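PDB 2QTF: GTP-binding protein from Sulfolobus solfataricus P2, which hydrolyses GTP, for which it is specific, and associates with the 50S ribosomal subunit, with a possible role in protein synthesis or ribosome biogenesis. Local coordinates for residues A[181-195]-A[255-267]. Residues are numbered along the deposited sequence; the frame is centred on the assembly and turned at random.
Sequences SIGIVGYTNSGKTSL and AKYSDALILVIDS. With SO4 (sulfate ion), chain F; ACT (acetate ion), chain H.
The carbonyl oxygen of S181 takes two backbone amides from the other segment: D259 N, in the loop before strand 260-266, at 2.9 Å, tilted from the carbonyl plane, and A260 N, the strand's first residue, at 3.3 Å, almost in line with the C=O. D259 returns the grip through its carboxylate, whose OD2 accepts S181 N at 2.9 Å on the anti side. From there strands 181-185 and 260-266 run parallel, 25° apart, joined by the ladder G183 N to A260 O, I262 N to G183 O, V185 N to I262 O and V264 N to V185 O. On one face I182 CG2 lies 3.6 Å from I262 CG1, and I184 CG2 meets V264 CG2; on the other, the side chains of V185 and L263 cross at about a right angle, CG2 of V185 touching CD1 of L263. These are neighbouring central strands of the G domain, and the first leads into the P-loop (Walker A), residues 186-193, and helix 192-200. L195 CD2 reaches back from that helix to V264 CG2 at 3.7 Å, while S190 sets its carbonyl oxygen against V264 CG1. The loop wraps a sulfate, probably marking a phosphate position of GTP, with the amides of N189, G191, K192 and T193. Bends at chi3 (-50°) and chi4 (-66°) fold K192 back over the loop, bringing NZ within 2.9 Å of sulfate O3 and above the carbonyl plane of G186 O. A methionine here would probably leave the bound anion without its balancing charge and the G186 carbonyl without this donor. Farther along, a water bridges N189 O and D266 OD2, whose OD1 is held by T268.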
ATOM      1  N   SER A 181     -17.130  10.206  -4.163  1.00 29.35           N
ATOM      2  CA  SER A 181     -15.932   9.662  -3.576  1.00 28.04           C
ATOM      3  C   SER A 181     -14.853   9.491  -4.646  1.00 26.37           C
ATOM      4  O   SER A 181     -15.113   9.040  -5.741  1.00 27.21           O
ATOM      5  CB  SER A 181     -16.195   8.347  -2.827  1.00 28.84           C
ATOM      6  OG  SER A 181     -16.687   7.511  -3.824  1.00 34.18           O
ATOM      7  N   ILE A 182     -13.641   9.955  -4.333  1.00 24.40           N
ATOM      8  CA  ILE A 182     -12.572   9.924  -5.307  1.00 22.25           C
ATOM      9  C   ILE A 182     -11.463   9.106  -4.655  1.00 22.50           C
ATOM     10  O   ILE A 182     -10.945   9.482  -3.626  1.00 21.42           O
ATOM     11  CB  ILE A 182     -12.117  11.319  -5.672  1.00 25.16           C
ATOM     12  CG1 ILE A 182     -13.332  12.060  -6.319  1.00 25.85           C
ATOM     13  CG2 ILE A 182     -10.963  11.276  -6.719  1.00 23.44           C
ATOM     14  CD1 ILE A 182     -12.952  13.416  -6.968  1.00 28.77           C
ATOM     15  N   GLY A 183     -11.177   7.956  -5.249  1.00 21.11           N
ATOM     16  CA  GLY A 183     -10.141   7.062  -4.726  1.00 22.59           C
ATOM     17  C   GLY A 183      -8.770   7.370  -5.365  1.00 20.32           C
ATOM     18  O   GLY A 183      -8.655   7.616  -6.557  1.00 20.13           O
ATOM     19  N   ILE A 184      -7.717   7.365  -4.552  1.00 18.65           N
ATOM     20  CA  ILE A 184      -6.366   7.580  -5.043  1.00 18.19           C
ATOM     21  C   ILE A 184      -5.715   6.214  -5.162  1.00 18.42           C
ATOM     22  O   ILE A 184      -5.560   5.478  -4.112  1.00 18.63           O
ATOM     23  CB  ILE A 184      -5.583   8.423  -3.996  1.00 17.50           C
ATOM     24  CG1 ILE A 184      -6.238   9.859  -3.970  1.00 20.00           C
ATOM     25  CG2 ILE A 184      -4.018   8.635  -4.413  1.00 18.15           C
ATOM     26  CD1 ILE A 184      -5.828  10.744  -2.782  1.00 21.11           C
ATOM     27  N   VAL A 185      -5.251   5.902  -6.381  1.00 18.55           N
ATOM     28  CA  VAL A 185      -4.566   4.643  -6.676  1.00 20.45           C
ATOM     29  C   VAL A 185      -3.226   4.897  -7.347  1.00 20.03           C
ATOM     30  O   VAL A 185      -2.902   6.036  -7.761  1.00 19.43           O
ATOM     31  CB  VAL A 185      -5.420   3.741  -7.602  1.00 18.93           C
ATOM     32  CG1 VAL A 185      -6.710   3.400  -6.851  1.00 18.39           C
ATOM     33  CG2 VAL A 185      -5.748   4.525  -8.948  1.00 18.84           C
ATOM     34  N   GLY A 186      -2.423   3.841  -7.411  1.00 18.67           N
ATOM     35  CA  GLY A 186      -1.101   3.958  -8.013  1.00 18.27           C
ATOM     36  C   GLY A 186      -0.088   3.059  -7.323  1.00 20.07           C
ATOM     37  O   GLY A 186      -0.308   2.637  -6.171  1.00 19.94           O
ATOM     38  N   TYR A 187       1.097   2.905  -7.929  1.00 20.28           N
ATOM     39  CA  TYR A 187       2.109   2.098  -7.278  1.00 21.33           C
ATOM     40  C   TYR A 187       2.660   2.686  -6.000  1.00 23.44           C
ATOM     41  O   TYR A 187       2.719   3.893  -5.824  1.00 21.73           O
ATOM     42  CB  TYR A 187       3.303   1.933  -8.225  1.00 22.00           C
ATOM     43  CG  TYR A 187       3.047   0.698  -9.047  1.00 23.41           C
ATOM     44  CD1 TYR A 187       2.396   0.796 -10.302  1.00 21.18           C
ATOM     45  CD2 TYR A 187       3.389  -0.573  -8.519  1.00 23.87           C
ATOM     46  CE1 TYR A 187       2.124  -0.382 -11.092  1.00 25.84           C
ATOM     47  CE2 TYR A 187       3.048  -1.760  -9.254  1.00 26.58           C
ATOM     48  CZ  TYR A 187       2.509  -1.628 -10.525  1.00 27.99           C
ATOM     49  OH  TYR A 187       2.267  -2.759 -11.193  1.00 27.34           O
ATOM     50  N   THR A 188       3.177   1.808  -5.150  1.00 24.42           N
ATOM     51  CA  THR A 188       3.959   2.196  -4.039  1.00 25.55           C
ATOM     52  C   THR A 188       5.033   3.213  -4.454  1.00 25.89           C
ATOM     53  O   THR A 188       5.686   3.095  -5.495  1.00 23.95           O
ATOM     54  CB  THR A 188       4.680   0.902  -3.487  1.00 25.97           C
ATOM     55  OG1 THR A 188       3.651  -0.007  -3.174  1.00 28.27           O
ATOM     56  CG2 THR A 188       5.490   1.188  -2.273  1.00 26.44           C
ATOM     57  N   ASN A 189       5.202   4.206  -3.604  1.00 25.74           N
ATOM     58  CA  ASN A 189       6.225   5.211  -3.779  1.00 28.22           C
ATOM     59  C   ASN A 189       5.967   6.146  -4.984  1.00 27.60           C
ATOM     60  O   ASN A 189       6.874   6.786  -5.520  1.00 28.28           O
ATOM     61  CB  ASN A 189       7.586   4.523  -3.908  1.00 29.37           C
ATOM     62  CG  ASN A 189       8.640   5.313  -3.348  1.00 36.93           C
ATOM     63  OD1 ASN A 189       8.408   6.158  -2.474  1.00 37.59           O
ATOM     64  ND2 ASN A 189       9.850   5.105  -3.854  1.00 42.10           N
ATOM     65  N   SER A 190       4.710   6.235  -5.387  1.00 23.18           N
ATOM     66  CA  SER A 190       4.400   7.203  -6.502  1.00 23.33           C
ATOM     67  C   SER A 190       4.019   8.589  -5.872  1.00 23.06           C
ATOM     68  O   SER A 190       3.893   9.611  -6.560  1.00 23.93           O
ATOM     69  CB  SER A 190       3.278   6.620  -7.329  1.00 20.55           C
ATOM     70  OG  SER A 190       2.117   6.457  -6.476  1.00 24.31           O
ATOM     71  N   GLY A 191       3.874   8.608  -4.554  1.00 23.81           N
ATOM     72  CA  GLY A 191       3.443   9.866  -3.845  1.00 24.54           C
ATOM     73  C   GLY A 191       1.967   9.904  -3.481  1.00 24.95           C
ATOM     74  O   GLY A 191       1.404  10.986  -3.174  1.00 25.10           O
ATOM     75  N   LYS A 192       1.334   8.747  -3.390  1.00 21.94           N
ATOM     76  CA  LYS A 192      -0.086   8.758  -3.000  1.00 22.68           C
ATOM     77  C   LYS A 192      -0.410   9.339  -1.603  1.00 23.63           C
ATOM     78  O   LYS A 192      -1.397  10.027  -1.472  1.00 22.54           O
ATOM     79  CB  LYS A 192      -0.684   7.315  -2.991  1.00 23.67           C
ATOM     80  CG  LYS A 192      -0.792   6.655  -4.392  1.00 19.61           C
ATOM     81  CD  LYS A 192      -1.472   5.223  -4.248  1.00 23.28           C
ATOM     82  CE  LYS A 192      -0.823   4.358  -3.164  1.00 24.71           C
ATOM     83  NZ  LYS A 192       0.586   3.911  -3.399  1.00 22.59           N
ATOM     84  N   THR A 193       0.373   8.986  -0.554  1.00 22.55           N
ATOM     85  CA  THR A 193       0.135   9.541   0.796  1.00 24.25           C
ATOM     86  C   THR A 193       0.410  11.053   0.762  1.00 20.98           C
ATOM     87  O   THR A 193      -0.392  11.815   1.303  1.00 21.77           O
ATOM     88  CB  THR A 193       1.087   8.838   1.785  1.00 24.91           C
ATOM     89  OG1 THR A 193       0.766   7.474   1.732  1.00 26.15           O
ATOM     90  CG2 THR A 193       0.961   9.366   3.218  1.00 28.93           C
ATOM     91  N   SER A 194       1.452  11.479   0.029  1.00 22.24           N
ATOM     92  CA  SER A 194       1.807  12.916  -0.009  1.00 22.14           C
ATOM     93  C   SER A 194       0.695  13.644  -0.702  1.00 22.37           C
ATOM     94  O   SER A 194       0.337  14.736  -0.252  1.00 22.96           O
ATOM     95  CB  SER A 194       3.135  13.262  -0.689  1.00 23.70           C
ATOM     96  OG  SER A 194       3.066  12.818  -2.011  1.00 36.68           O
ATOM     97  N   LEU A 195       0.116  13.083  -1.747  1.00 20.58           N
ATOM     98  CA  LEU A 195      -1.032  13.743  -2.441  1.00 21.87           C
ATOM     99  C   LEU A 195      -2.309  13.834  -1.542  1.00 21.08           C
ATOM    100  O   LEU A 195      -2.958  14.887  -1.394  1.00 22.88           O
ATOM    101  CB  LEU A 195      -1.373  12.939  -3.664  1.00 21.82           C
ATOM    102  CG  LEU A 195      -2.548  13.526  -4.483  1.00 28.37           C
ATOM    103  CD1 LEU A 195      -2.041  14.913  -4.857  1.00 34.65           C
ATOM    104  CD2 LEU A 195      -2.649  12.755  -5.797  1.00 30.03           C
ATOM    105  N   ALA A 255     -11.608  -0.459  -4.775  1.00 25.16           N
ATOM    106  CA  ALA A 255     -11.479   0.816  -5.494  1.00 27.22           C
ATOM    107  C   ALA A 255     -12.716   1.008  -6.384  1.00 30.42           C
ATOM    108  O   ALA A 255     -13.046   2.100  -6.765  1.00 30.28           O
ATOM    109  CB  ALA A 255     -10.281   0.794  -6.358  1.00 28.72           C
ATOM    110  N   LYS A 256     -13.390  -0.079  -6.751  1.00 30.55           N
ATOM    111  CA  LYS A 256     -14.565   0.124  -7.592  1.00 33.69           C
ATOM    112  C   LYS A 256     -15.757   0.744  -6.830  1.00 32.37           C
ATOM    113  O   LYS A 256     -16.780   1.113  -7.421  1.00 33.60           O
ATOM    114  CB  LYS A 256     -14.852  -1.187  -8.367  1.00 34.86           C
ATOM    115  CG  LYS A 256     -15.386  -2.259  -7.521  1.00 38.63           C
ATOM    116  CD  LYS A 256     -15.574  -3.517  -8.436  1.00 48.26           C
ATOM    117  CE  LYS A 256     -14.453  -4.488  -8.294  1.00 50.90           C
ATOM    118  NZ  LYS A 256     -14.962  -5.907  -8.436  1.00 55.84           N
ATOM    119  N   TYR A 257     -15.635   0.987  -5.540  1.00 31.36           N
ATOM    120  CA  TYR A 257     -16.711   1.655  -4.809  1.00 31.43           C
ATOM    121  C   TYR A 257     -16.718   3.211  -4.989  1.00 30.56           C
ATOM    122  O   TYR A 257     -17.697   3.899  -4.623  1.00 29.76           O
ATOM    123  CB  TYR A 257     -16.548   1.478  -3.275  1.00 35.60           C
ATOM    124  CG  TYR A 257     -16.645   0.056  -2.733  1.00 38.41           C
ATOM    125  CD1 TYR A 257     -17.204  -0.956  -3.482  1.00 41.67           C
ATOM    126  CD2 TYR A 257     -16.134  -0.249  -1.463  1.00 39.14           C
ATOM    127  CE1 TYR A 257     -17.281  -2.270  -2.966  1.00 46.69           C
ATOM    128  CE2 TYR A 257     -16.201  -1.534  -0.921  1.00 35.17           C
ATOM    129  CZ  TYR A 257     -16.774  -2.545  -1.664  1.00 41.88           C
ATOM    130  OH  TYR A 257     -16.864  -3.832  -1.123  1.00 45.34           O
ATOM    131  N   SER A 258     -15.595   3.745  -5.450  1.00 25.84           N
ATOM    132  CA  SER A 258     -15.399   5.178  -5.559  1.00 24.84           C
ATOM    133  C   SER A 258     -16.034   5.618  -6.903  1.00 24.59           C
ATOM    134  O   SER A 258     -16.090   4.831  -7.864  1.00 25.31           O
ATOM    135  CB  SER A 258     -13.876   5.506  -5.421  1.00 25.36           C
ATOM    136  OG  SER A 258     -13.506   5.271  -4.043  1.00 27.03           O
ATOM    137  N   ASP A 259     -16.522   6.855  -6.991  1.00 23.96           N
ATOM    138  CA  ASP A 259     -17.168   7.392  -8.209  1.00 23.09           C
ATOM    139  C   ASP A 259     -16.163   7.706  -9.276  1.00 22.50           C
ATOM    140  O   ASP A 259     -16.420   7.667 -10.505  1.00 24.19           O
ATOM    141  CB  ASP A 259     -17.916   8.700  -7.787  1.00 23.99           C
ATOM    142  CG  ASP A 259     -19.014   8.381  -6.889  1.00 26.74           C
ATOM    143  OD1 ASP A 259     -19.733   7.441  -7.201  1.00 32.09           O
ATOM    144  OD2 ASP A 259     -19.140   8.937  -5.817  1.00 32.47           O
ATOM    145  N   ALA A 260     -14.951   8.043  -8.844  1.00 21.50           N
ATOM    146  CA  ALA A 260     -13.830   8.310  -9.793  1.00 20.28           C
ATOM    147  C   ALA A 260     -12.500   7.988  -9.121  1.00 19.34           C
ATOM    148  O   ALA A 260     -12.502   7.776  -7.928  1.00 21.00           O
ATOM    149  CB  ALA A 260     -13.814   9.863 -10.206  1.00 19.69           C
ATOM    150  N   LEU A 261     -11.391   8.040  -9.868  1.00 18.70           N
ATOM    151  CA  LEU A 261     -10.074   7.726  -9.262  1.00 20.05           C
ATOM    152  C   LEU A 261      -9.089   8.751  -9.728  1.00 21.66           C
ATOM    153  O   LEU A 261      -9.190   9.321 -10.881  1.00 22.29           O
ATOM    154  CB  LEU A 261      -9.562   6.358  -9.798  1.00 19.26           C
ATOM    155  CG  LEU A 261     -10.384   5.109  -9.492  1.00 21.65           C
ATOM    156  CD1 LEU A 261      -9.794   3.851 -10.236  1.00 22.80           C
ATOM    157  CD2 LEU A 261     -10.628   4.885  -8.013  1.00 21.40           C
ATOM    158  N   ILE A 262      -8.106   8.945  -8.887  1.00 19.90           N
ATOM    159  CA  ILE A 262      -6.912   9.692  -9.269  1.00 20.28           C
ATOM    160  C   ILE A 262      -5.818   8.654  -9.332  1.00 21.46           C
ATOM    161  O   ILE A 262      -5.551   8.032  -8.320  1.00 20.25           O
ATOM    162  CB  ILE A 262      -6.529  10.749  -8.194  1.00 21.09           C
ATOM    163  CG1 ILE A 262      -7.675  11.844  -8.113  1.00 18.63           C
ATOM    164  CG2 ILE A 262      -5.050  11.281  -8.399  1.00 21.77           C
ATOM    165  CD1 ILE A 262      -7.549  12.867  -6.859  1.00 18.55           C
ATOM    166  N   LEU A 263      -5.164   8.528 -10.512  1.00 19.36           N
ATOM    167  CA  LEU A 263      -4.034   7.633 -10.702  1.00 20.48           C
ATOM    168  C   LEU A 263      -2.760   8.386 -10.676  1.00 19.98           C
ATOM    169  O   LEU A 263      -2.501   9.305 -11.477  1.00 19.58           O
ATOM    170  CB  LEU A 263      -4.105   6.884 -12.046  1.00 20.66           C
ATOM    171  CG  LEU A 263      -2.915   6.001 -12.422  1.00 22.24           C
ATOM    172  CD1 LEU A 263      -2.824   4.749 -11.506  1.00 20.88           C
ATOM    173  CD2 LEU A 263      -3.160   5.490 -13.938  1.00 21.75           C
ATOM    174  N   VAL A 264      -1.952   8.001  -9.728  1.00 19.14           N
ATOM    175  CA  VAL A 264      -0.723   8.730  -9.436  1.00 19.96           C
ATOM    176  C   VAL A 264       0.441   8.005 -10.097  1.00 20.41           C
ATOM    177  O   VAL A 264       0.564   6.763  -9.960  1.00 22.39           O
ATOM    178  CB  VAL A 264      -0.445   8.912  -7.900  1.00 21.04           C
ATOM    179  CG1 VAL A 264       0.686   9.868  -7.635  1.00 23.60           C
ATOM    180  CG2 VAL A 264      -1.690   9.416  -7.084  1.00 18.77           C
ATOM    181  N   ILE A 265       1.281   8.745 -10.803  1.00 20.62           N
ATOM    182  CA  ILE A 265       2.410   8.141 -11.641  1.00 23.22           C
ATOM    183  C   ILE A 265       3.664   8.885 -11.327  1.00 23.26           C
ATOM    184  O   ILE A 265       3.665  10.149 -11.355  1.00 23.71           O
ATOM    185  CB  ILE A 265       2.138   8.234 -13.177  1.00 22.98           C
ATOM    186  CG1 ILE A 265       0.771   7.602 -13.483  1.00 27.49           C
ATOM    187  CG2 ILE A 265       3.262   7.470 -13.961  1.00 27.57           C
ATOM    188  CD1 ILE A 265       0.760   5.947 -13.294  1.00 33.50           C
ATOM    189  N   ASP A 266       4.712   8.144 -10.932  1.00 22.57           N
ATOM    190  CA  ASP A 266       6.015   8.753 -10.730  1.00 23.97           C
ATOM    191  C   ASP A 266       6.639   9.362 -12.016  1.00 27.15           C
ATOM    192  O   ASP A 266       7.180   8.612 -12.821  1.00 26.82           O
ATOM    193  CB  ASP A 266       6.945   7.746 -10.038  1.00 25.50           C
ATOM    194  CG  ASP A 266       8.265   8.349  -9.605  1.00 28.95           C
ATOM    195  OD1 ASP A 266       8.644   9.486 -10.056  1.00 31.27           O
ATOM    196  OD2 ASP A 266       8.919   7.670  -8.832  1.00 31.54           O
ATOM    197  N   SER A 267       6.687  10.695 -12.157  1.00 26.20           N
ATOM    198  CA  SER A 267       7.287  11.278 -13.379  1.00 28.63           C
ATOM    199  C   SER A 267       8.830  11.074 -13.502  1.00 30.03           C
ATOM    200  O   SER A 267       9.402  11.379 -14.566  1.00 31.98           O
ATOM    201  CB  SER A 267       7.068  12.849 -13.421  1.00 27.77           C
ATOM    202  OG  SER A 267       7.817  13.443 -12.386  1.00 29.84           O
TER
HETATM  203  S   SO4 F 501       3.062   6.142  -1.763  1.00 29.58           S
HETATM  204  O1  SO4 F 501       2.118   6.589  -0.757  1.00 30.15           O
HETATM  205  O2  SO4 F 501       4.049   7.156  -2.081  1.00 30.18           O
HETATM  206  O3  SO4 F 501       2.527   6.036  -3.112  1.00 21.68           O
HETATM  207  O4  SO4 F 501       3.761   4.906  -1.333  1.00 24.53           O
HETATM  208  C   ACT H 601       0.849   1.322  -0.726  1.00 44.00           C
HETATM  209  O   ACT H 601      -0.427   1.478  -0.461  1.00 42.26           O
HETATM  210  OXT ACT H 601       1.316   1.468  -1.925  1.00 41.50           O
HETATM  211  CH3 ACT H 601       1.779   0.910   0.424  1.00 41.63           C
HETATM  212  O   HOH W   1     -19.635   6.341  -3.705  1.00 45.02           O
HETATM  213  O   HOH W   2       1.411   4.327 -10.455  1.00 29.34           O
HETATM  214  O   HOH W   3       8.127   5.533  -7.650  1.00 29.09           O